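Long-range contacts in putative peptidase (Bacteroides fragilis, PDB 5DYN), which is a cysteine protease of the clostripain family that probably activates the Bacteroides fragilis toxin by cleavage, this chain being an N-terminal piece of the longer protein: residues I23-L28 / Y56-S61; S61-I66 / Y84-S89. All blocks are in the same frame, centred on the assembly; numbering follows the deposited sequence.

Interaction 1. Residues I23-L28 / Y56-S61; sequences IAQNSL and YIDDYS. With NA (sodium ion), chain D; NA (sodium ion), chain C.
Two sodium ions grip Q25 OE1, the best-held polar atom of the contact, each 2.4 Å from that oxygen. The extended Q25 side chain, with CG anti to the backbone N (chi1 -168°), carries OE1 out to bridge both ions. D58 bridges the same pair from the other segment: its OD1 lies 2.4 Å from the ion of chain D and its OD2 2.6 Å from that of chain C. D58 OD2 also hydrogen-bonds S89 OG. The backbone carbonyl oxygens of D59 and S61 bind the ion held by D58 OD1, and E86 completes its shell. The positive charges probably favour the ionised form of D58. Beneath the ions, A24 N makes a weak, bent bond to D58 O (3.1 Å), while the A24 methyl meets I57 CD1 at 3.9 Å and both side chains rest on A32 of helix 29-43. These are the C-terminal ends of the two parallel strands of a beta-alpha-beta crossover: strands 16-23 and 51-58 are neighbours in the sheet, with the helix connecting them. N26 shapes the turn into that helix. Its OD1 accepts L28 N on a lone pair, in the amide plane, a capping bond; its ND2 reaches back to I23 O and also to Q4 of the neighbouring chain. S61 N binds D59 OD1, closing an Asx turn, and S61 OG adds a second bond to the same oxygen, both from above the carboxylate plane; D59 OD2 pairs with R64. Farther out, on the exposed side, the Y60 hydroxyl donates a weak bond to N26 O (2.6 Å).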
# COMPACT_ATOMS: atom_id res chain seq x y z
N ILE A 23 2.75 -0.90 -12.75
CA ILE A 23 2.68 -2.24 -13.29
C ILE A 23 1.26 -2.45 -13.81
O ILE A 23 0.40 -2.96 -13.10
CB ILE A 23 3.05 -3.31 -12.24
CG1 ILE A 23 4.39 -2.96 -11.59
CG2 ILE A 23 3.08 -4.69 -12.87
CD1 ILE A 23 4.77 -3.87 -10.44
N ALA A 24 1.03 -2.03 -15.05
CA ALA A 24 -0.32 -1.96 -15.59
C ALA A 24 -0.61 -3.04 -16.64
O ALA A 24 -1.65 -3.02 -17.29
CB ALA A 24 -0.57 -0.59 -16.19
N GLN A 25 0.31 -3.99 -16.79
CA GLN A 25 0.11 -5.07 -17.76
C GLN A 25 -0.81 -6.12 -17.16
O GLN A 25 -0.41 -7.26 -16.90
CB GLN A 25 1.45 -5.68 -18.17
CG GLN A 25 1.36 -6.60 -19.38
CD GLN A 25 2.72 -6.95 -19.93
OE1 GLN A 25 3.53 -6.07 -20.22
NE2 GLN A 25 2.99 -8.25 -20.07
N ASN A 26 -2.06 -5.72 -16.96
CA ASN A 26 -3.04 -6.56 -16.30
C ASN A 26 -4.44 -6.02 -16.57
O ASN A 26 -4.65 -5.27 -17.52
CB ASN A 26 -2.76 -6.63 -14.80
CG ASN A 26 -2.46 -5.26 -14.21
OD1 ASN A 26 -3.14 -4.28 -14.50
ND2 ASN A 26 -1.41 -5.19 -13.39
N SER A 27 -5.39 -6.40 -15.71
CA SER A 27 -6.77 -5.98 -15.88
C SER A 27 -6.96 -4.48 -15.67
O SER A 27 -8.01 -3.93 -16.01
CB SER A 27 -7.67 -6.75 -14.92
OG SER A 27 -7.49 -6.31 -13.59
N LEU A 28 -5.96 -3.81 -15.11
CA LEU A 28 -6.06 -2.39 -14.80
C LEU A 28 -5.55 -1.52 -15.94
O LEU A 28 -5.60 -0.29 -15.86
CB LEU A 28 -5.29 -2.06 -13.53
CG LEU A 28 -5.74 -2.82 -12.28
CD1 LEU A 28 -4.77 -2.57 -11.15
CD2 LEU A 28 -7.15 -2.40 -11.89
N TYR A 56 6.81 5.69 -14.66
CA TYR A 56 7.09 4.46 -15.37
C TYR A 56 5.76 3.76 -15.63
O TYR A 56 5.03 3.42 -14.70
CB TYR A 56 8.04 3.56 -14.57
CG TYR A 56 8.26 2.21 -15.20
CD1 TYR A 56 9.15 2.06 -16.26
CD2 TYR A 56 7.57 1.09 -14.76
CE1 TYR A 56 9.36 0.83 -16.85
CE2 TYR A 56 7.77 -0.14 -15.35
CZ TYR A 56 8.66 -0.27 -16.39
OH TYR A 56 8.86 -1.50 -16.97
N ILE A 57 5.44 3.55 -16.90
CA ILE A 57 4.18 2.92 -17.27
C ILE A 57 4.41 1.72 -18.18
O ILE A 57 5.00 1.84 -19.26
CB ILE A 57 3.21 3.93 -17.94
CG1 ILE A 57 2.05 3.20 -18.64
CG2 ILE A 57 3.95 4.83 -18.92
CD1 ILE A 57 1.01 2.65 -17.68
N ASP A 58 3.95 0.56 -17.73
CA ASP A 58 4.04 -0.67 -18.50
C ASP A 58 2.65 -1.27 -18.68
O ASP A 58 2.22 -2.10 -17.89
CB ASP A 58 4.98 -1.66 -17.81
CG ASP A 58 5.26 -2.88 -18.66
OD1 ASP A 58 5.00 -2.83 -19.88
OD2 ASP A 58 5.73 -3.90 -18.11
N ASP A 59 1.95 -0.83 -19.72
CA ASP A 59 0.60 -1.29 -19.98
C ASP A 59 0.59 -2.41 -21.02
O ASP A 59 1.32 -3.39 -20.88
CB ASP A 59 -0.30 -0.13 -20.43
CG ASP A 59 0.41 0.83 -21.37
OD1 ASP A 59 1.40 0.42 -22.01
OD2 ASP A 59 -0.01 1.99 -21.45
N TYR A 60 -0.24 -2.28 -22.05
CA TYR A 60 -0.31 -3.31 -23.08
C TYR A 60 0.64 -3.00 -24.24
O TYR A 60 0.60 -3.66 -25.27
CB TYR A 60 -1.73 -3.48 -23.60
CG TYR A 60 -2.65 -4.17 -22.62
CD1 TYR A 60 -2.15 -4.83 -21.51
CD2 TYR A 60 -4.03 -4.17 -22.81
CE1 TYR A 60 -2.98 -5.46 -20.61
CE2 TYR A 60 -4.88 -4.80 -21.92
CZ TYR A 60 -4.34 -5.45 -20.82
OH TYR A 60 -5.17 -6.08 -19.93
N SER A 61 1.48 -1.99 -24.05
CA SER A 61 2.53 -1.69 -25.01
C SER A 61 3.86 -1.53 -24.28
O SER A 61 3.91 -1.63 -23.06
CB SER A 61 2.20 -0.43 -25.82
OG SER A 61 1.82 0.65 -24.98
NA NA D . 3.61 -4.00 -21.51
NA NA C . 5.60 -6.38 -19.00

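Interaction 2. Residues S61-I66 / Y84-S89; sequences SAPRLI and YPEQNS. With NA (sodium ion), chain D; NA (sodium ion), chain C.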
# COMPACT_ATOMS: atom_id res chain seq x y z
N SER A 61 1.48 -1.99 -24.05
CA SER A 61 2.53 -1.69 -25.01
C SER A 61 3.86 -1.53 -24.28
O SER A 61 3.91 -1.63 -23.06
CB SER A 61 2.20 -0.43 -25.82
OG SER A 61 1.82 0.65 -24.98
N ALA A 62 4.93 -1.28 -25.04
CA ALA A 62 6.29 -1.24 -24.49
C ALA A 62 6.42 -0.29 -23.31
O ALA A 62 5.87 0.81 -23.32
CB ALA A 62 7.28 -0.85 -25.58
N PRO A 63 7.15 -0.72 -22.27
CA PRO A 63 7.40 0.11 -21.08
C PRO A 63 8.08 1.42 -21.43
O PRO A 63 8.78 1.49 -22.44
CB PRO A 63 8.31 -0.77 -20.22
CG PRO A 63 8.06 -2.16 -20.68
CD PRO A 63 7.77 -2.05 -22.15
N ARG A 64 7.87 2.45 -20.62
CA ARG A 64 8.48 3.74 -20.88
C ARG A 64 8.57 4.58 -19.61
O ARG A 64 7.62 4.65 -18.82
CB ARG A 64 7.69 4.49 -21.96
CG ARG A 64 6.20 4.56 -21.68
CD ARG A 64 5.38 4.42 -22.95
NE ARG A 64 3.95 4.53 -22.69
CZ ARG A 64 3.14 3.49 -22.47
NH1 ARG A 64 3.62 2.26 -22.48
NH2 ARG A 64 1.85 3.70 -22.25
N LEU A 65 9.72 5.21 -19.41
CA LEU A 65 9.90 6.14 -18.31
C LEU A 65 9.81 7.56 -18.83
O LEU A 65 10.61 7.98 -19.67
CB LEU A 65 11.23 5.91 -17.60
CG LEU A 65 11.51 6.88 -16.46
CD1 LEU A 65 10.41 6.78 -15.41
CD2 LEU A 65 12.87 6.62 -15.84
N ILE A 66 8.84 8.31 -18.33
CA ILE A 66 8.61 9.67 -18.78
C ILE A 66 8.65 10.66 -17.63
O ILE A 66 8.70 10.26 -16.46
CB ILE A 66 7.26 9.81 -19.51
CG1 ILE A 66 6.11 9.67 -18.52
CG2 ILE A 66 7.14 8.78 -20.63
CD1 ILE A 66 4.75 9.73 -19.15
N TYR A 84 11.90 1.24 -23.01
CA TYR A 84 12.37 -0.09 -22.65
C TYR A 84 11.81 -1.14 -23.59
O TYR A 84 10.73 -0.96 -24.15
CB TYR A 84 11.99 -0.42 -21.21
CG TYR A 84 12.47 0.59 -20.19
CD1 TYR A 84 13.73 0.48 -19.62
CD2 TYR A 84 11.66 1.65 -19.80
CE1 TYR A 84 14.18 1.40 -18.69
CE2 TYR A 84 12.10 2.57 -18.87
CZ TYR A 84 13.36 2.44 -18.32
OH TYR A 84 13.80 3.36 -17.39
N PRO A 85 12.56 -2.24 -23.79
CA PRO A 85 11.98 -3.41 -24.45
C PRO A 85 10.92 -4.02 -23.55
O PRO A 85 10.87 -3.68 -22.37
CB PRO A 85 13.18 -4.35 -24.61
CG PRO A 85 14.09 -3.95 -23.49
CD PRO A 85 13.95 -2.46 -23.38
N GLU A 86 10.09 -4.91 -24.09
CA GLU A 86 9.09 -5.55 -23.26
C GLU A 86 9.77 -6.36 -22.17
O GLU A 86 10.77 -7.04 -22.42
CB GLU A 86 8.15 -6.42 -24.09
CG GLU A 86 6.86 -5.72 -24.52
CD GLU A 86 5.88 -5.47 -23.38
OE1 GLU A 86 6.26 -5.58 -22.19
OE2 GLU A 86 4.71 -5.15 -23.67
N GLN A 87 9.23 -6.29 -20.96
CA GLN A 87 9.90 -6.85 -19.80
C GLN A 87 8.93 -7.04 -18.65
O GLN A 87 7.88 -6.42 -18.61
CB GLN A 87 11.06 -5.94 -19.37
CG GLN A 87 10.61 -4.54 -18.99
CD GLN A 87 11.76 -3.58 -18.85
OE1 GLN A 87 12.91 -3.93 -19.09
NE2 GLN A 87 11.46 -2.35 -18.44
N ASN A 88 9.31 -7.90 -17.71
CA ASN A 88 8.54 -8.07 -16.49
C ASN A 88 8.83 -6.93 -15.52
O ASN A 88 9.89 -6.90 -14.89
CB ASN A 88 8.86 -9.43 -15.85
CG ASN A 88 8.22 -9.60 -14.48
OD1 ASN A 88 7.21 -8.96 -14.17
ND2 ASN A 88 8.79 -10.47 -13.67
N SER A 89 7.90 -6.00 -15.40
CA SER A 89 8.07 -4.84 -14.53
C SER A 89 7.90 -5.21 -13.06
O SER A 89 8.13 -4.39 -12.17
CB SER A 89 7.10 -3.73 -14.92
OG SER A 89 7.25 -3.40 -16.28
NA NA D . 3.61 -4.00 -21.51
NA NA C . 5.60 -6.38 -19.00
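P63 is the tightly packed part of this contact, a buried proline whose ring is pressed against the chain from Y84 to Q87. Its CB lies 3.8 Å from Y84 CB, its CD meets P85 O at 3.5 Å, and its CG rests on Q87 CG, the two side chains crossing obliquely. One backbone bond fastens this wedge: Y84 N donates to P63 O (3.2 Å) along a nearly straight line, 160° at the hydrogen, although the donor stands above the carbonyl plane. With CG anti to the carbonyl carbon (chi1 -55°), the Y84 ring runs beside L65, pointing the same way, and turns an edge to the opposing strand. CE2 on that edge approaches L65 N to 3.6 Å, and the hydroxyl reaches the CB and CD2 of L65. Q87 holds CG in the crowded position between backbone N and carbonyl carbon, which carries its extended chain past P63 to a hydrogen bond between its NE2 and the Y56 hydroxyl. The other side is looser and open to solvent. S61, A62 and E86 are exposed there, and a sodium ion bound by S61 O joins the first and last, E86 OE2 lying 2.7 Å from NA of chain D. The E86 chain bends at chi2 (-71°) to deliver that oxygen, while OE1 accepts its neighbour's Q87 N through the anti lone pair. R64 NH1 folds back to A62 O, and its guanidinium also pairs with D59. The contact sits at the open end of the beta-hairpin formed by antiparallel strands 64-70 and 76-83: L65 packs on I81 of the partner strand, P63 covers Y56 and D58 at the end of strand 51-58, and helix 92-105 backs Y84 through K97 and V98, L65 through T101 and Q87 through V94.

In the fold
Interactions 1 and 2 illustrate how loops at one end of a sheet can be tied together by metal ions. They follow each other along the chain, share S61, and have centres about 9 Å apart. The two sodium ions, 4.0 Å from each other, touch both. One is held wholly by this chain, with ligands from both contacts. The other gains Q87 O from interaction 2 and is completed by D5 of the neighbouring chain, linking the subunits. Beside them, S89 OG is probably hydrogen-bonded to D58 OD2 (2.4 Å) and to Y56 OH (2.6 Å), while P63 CG packs 3.2 Å from D58 OD1.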